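PDB 6XJJ: 2-oxoglutarate-dependent dioxygenase tropC from Talaromyces stipitatus, which acts as an iron- and 2-oxoglutarate-dependent dioxygenase in the biosynthesis of fungal tropolones. Local coordinates for residues A[73-78]-A[300-305]. Numbering follows the deposited sequence.
With FE (Fe (III) ion), chain B.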
loop_
_atom_site.group_PDB
_atom_site.type_symbol
_atom_site.label_atom_id
_atom_site.label_comp_id
_atom_site.label_asym_id
_atom_site.label_seq_id
_atom_site.Cartn_x
_atom_site.Cartn_y
_atom_site.Cartn_z
ATOM N N TYR A 73 -10.034 -7.890 11.234
ATOM C CA TYR A 73 -8.947 -6.959 11.496
ATOM C C TYR A 73 -8.771 -5.899 10.421
ATOM O O TYR A 73 -8.108 -4.889 10.676
ATOM C CB TYR A 73 -7.614 -7.710 11.646
ATOM C CG TYR A 73 -7.629 -8.808 12.689
ATOM C CD1 TYR A 73 -7.413 -8.533 14.033
ATOM C CD2 TYR A 73 -7.847 -10.129 12.320
ATOM C CE1 TYR A 73 -7.427 -9.545 14.982
ATOM C CE2 TYR A 73 -7.860 -11.140 13.254
ATOM C CZ TYR A 73 -7.649 -10.845 14.583
ATOM O OH TYR A 73 -7.663 -11.860 15.512
ATOM N N GLY A 74 -9.325 -6.096 9.229
ATOM C CA GLY A 74 -8.975 -5.225 8.126
ATOM C C GLY A 74 -7.546 -5.360 7.652
ATOM O O GLY A 74 -7.166 -4.682 6.696
ATOM N N PHE A 75 -6.732 -6.191 8.308
ATOM C CA PHE A 75 -5.388 -6.495 7.850
ATOM C C PHE A 75 -5.174 -7.999 7.811
ATOM O O PHE A 75 -5.791 -8.749 8.571
ATOM C CB PHE A 75 -4.233 -5.968 8.722
ATOM C CG PHE A 75 -3.991 -4.482 8.678
ATOM C CD1 PHE A 75 -4.993 -3.551 8.466
ATOM C CD2 PHE A 75 -2.671 -4.043 8.657
ATOM C CE1 PHE A 75 -4.688 -2.182 8.410
ATOM C CE2 PHE A 75 -2.361 -2.712 8.564
ATOM C CZ PHE A 75 -3.366 -1.776 8.433
ATOM N N PHE A 76 -4.268 -8.418 6.925
ATOM C CA PHE A 76 -3.516 -9.654 7.081
ATOM C C PHE A 76 -2.133 -9.520 6.456
ATOM O O PHE A 76 -1.848 -8.590 5.697
ATOM C CB PHE A 76 -4.111 -10.926 6.446
ATOM C CG PHE A 76 -4.726 -10.763 5.069
ATOM C CD1 PHE A 76 -5.014 -9.537 4.495
ATOM C CD2 PHE A 76 -4.630 -11.850 4.203
ATOM C CE1 PHE A 76 -5.511 -9.453 3.207
ATOM C CE2 PHE A 76 -5.068 -11.758 2.894
ATOM C CZ PHE A 76 -5.487 -10.549 2.398
ATOM N N ASN A 77 -1.274 -10.489 6.792
ATOM C CA ASN A 77 -0.071 -10.801 6.027
ATOM C C ASN A 77 -0.377 -11.826 4.945
ATOM O O ASN A 77 -1.080 -12.814 5.185
ATOM C CB ASN A 77 1.031 -11.347 6.935
ATOM C CG ASN A 77 1.745 -10.265 7.708
ATOM O OD1 ASN A 77 2.613 -9.573 7.174
ATOM N ND2 ASN A 77 1.391 -10.115 8.974
ATOM N N LEU A 78 0.182 -11.595 3.761
ATOM C CA LEU A 78 -0.061 -12.420 2.586
ATOM C C LEU A 78 1.231 -13.106 2.172
ATOM O O LEU A 78 2.257 -12.442 1.997
ATOM C CB LEU A 78 -0.589 -11.570 1.429
ATOM C CG LEU A 78 -1.045 -12.295 0.157
ATOM C CD1 LEU A 78 -2.105 -11.468 -0.548
ATOM C CD2 LEU A 78 0.109 -12.571 -0.793
ATOM N N ALA A 300 -9.330 -0.206 8.923
ATOM C CA ALA A 300 -8.901 -0.105 10.307
ATOM C C ALA A 300 -7.839 0.976 10.456
ATOM O O ALA A 300 -6.966 1.131 9.597
ATOM C CB ALA A 300 -8.353 -1.445 10.815
ATOM N N ARG A 301 -7.922 1.724 11.548
ATOM C CA ARG A 301 -6.887 2.691 11.886
ATOM C C ARG A 301 -5.543 2.002 12.099
ATOM O O ARG A 301 -5.471 0.867 12.581
ATOM C CB ARG A 301 -7.326 3.468 13.131
ATOM C CG ARG A 301 -8.360 4.552 12.806
ATOM C CD ARG A 301 -9.153 5.082 13.994
ATOM N NE ARG A 301 -8.344 5.499 15.140
ATOM C CZ ARG A 301 -8.484 5.026 16.381
ATOM N NH1 ARG A 301 -9.431 4.149 16.675
ATOM N NH2 ARG A 301 -7.694 5.461 17.349
ATOM N N HIS A 302 -4.474 2.685 11.696
ATOM C CA HIS A 302 -3.126 2.162 11.847
ATOM C C HIS A 302 -2.147 3.323 11.811
ATOM O O HIS A 302 -2.487 4.435 11.395
ATOM C CB HIS A 302 -2.787 1.125 10.762
ATOM C CG HIS A 302 -2.917 1.634 9.357
ATOM N ND1 HIS A 302 -4.132 1.732 8.711
ATOM C CD2 HIS A 302 -1.986 2.066 8.471
ATOM C CE1 HIS A 302 -3.944 2.201 7.489
ATOM N NE2 HIS A 302 -2.650 2.416 7.319
ATOM N N ARG A 303 -0.922 3.045 12.257
ATOM C CA ARG A 303 0.117 4.060 12.385
ATOM C C ARG A 303 1.460 3.347 12.484
ATOM O O ARG A 303 1.529 2.117 12.562
ATOM C CB ARG A 303 -0.136 4.943 13.606
ATOM C CG ARG A 303 -0.108 4.167 14.908
ATOM C CD ARG A 303 -0.425 5.041 16.083
ATOM N NE ARG A 303 -0.330 4.311 17.342
ATOM C CZ ARG A 303 -0.652 4.822 18.524
ATOM N NH1 ARG A 303 -1.096 6.068 18.605
ATOM N NH2 ARG A 303 -0.541 4.086 19.621
ATOM N N VAL A 304 2.533 4.136 12.496
ATOM C CA VAL A 304 3.892 3.617 12.598
ATOM C C VAL A 304 4.611 4.476 13.627
ATOM O O VAL A 304 4.866 5.661 13.378
ATOM C CB VAL A 304 4.633 3.646 11.251
ATOM C CG1 VAL A 304 6.014 3.010 11.379
ATOM C CG2 VAL A 304 3.819 2.963 10.168
ATOM N N TYR A 305 4.936 3.893 14.780
ATOM C CA TYR A 305 5.688 4.638 15.779
ATOM C C TYR A 305 7.177 4.650 15.440
ATOM O O TYR A 305 7.660 3.885 14.602
ATOM C CB TYR A 305 5.470 4.068 17.182
ATOM C CG TYR A 305 5.829 2.611 17.370
ATOM C CD1 TYR A 305 7.143 2.217 17.594
ATOM C CD2 TYR A 305 4.843 1.633 17.385
ATOM C CE1 TYR A 305 7.469 0.880 17.784
ATOM C CE2 TYR A 305 5.156 0.299 17.579
ATOM C CZ TYR A 305 6.472 -0.074 17.779
ATOM O OH TYR A 305 6.789 -1.403 17.972
HETATM FE FE FE B . -1.482 3.725 5.533
#
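F75 points the CZ corner of its ring at the face of H302, the distal histidine of the HxD...H iron triad in the double-stranded beta-helix core of 2-oxoglutarate dioxygenases. The pair is consistent with a second-shell aromatic residue helping to position a first-shell ligand. The two rings form a T-shaped (edge-to-face) pair, with centroids 5.2 Å apart and planes inclined at 64°. F75 CZ lies 3.6 Å from H302 CG, above the imidazole plane and offset toward the rim, while F75 CE1 lies near the ND1 side of the same ring.

Three directions of the imidazole are thus defined at once. One face receives F75. In its own plane, H302 ND1 donates a nearly straight hydrogen bond (169°) to A300 O at 3.0 Å, two residues back along the chain. Across the ring, H302 NE2 binds the iron at 2.5 Å, with H243 and D245 as the other protein ligands. The bond from ND1 should hinder rotation of the ring about its CB-CG bond and leave NE2 aimed at the metal.

The phenyl ring gets there because CG of F75 stands anti to its carbonyl carbon (chi1 -72°), so that the far edge of the ring reaches H302 although the CA-CB bond itself does not point there. V263 on strand 261-265 packs against both F75 and A300. No hydrogen bond links 73-78 to 300-305, and the touching residues are buried. Beyond the rings, the chain turns at G74, the first residue to leave helical geometry after helix 56-72, with positive phi. Just before that turn, the backbone of Y73 meets the methyl group of A300, Y73 O lying 3.5 Å from A300 CB.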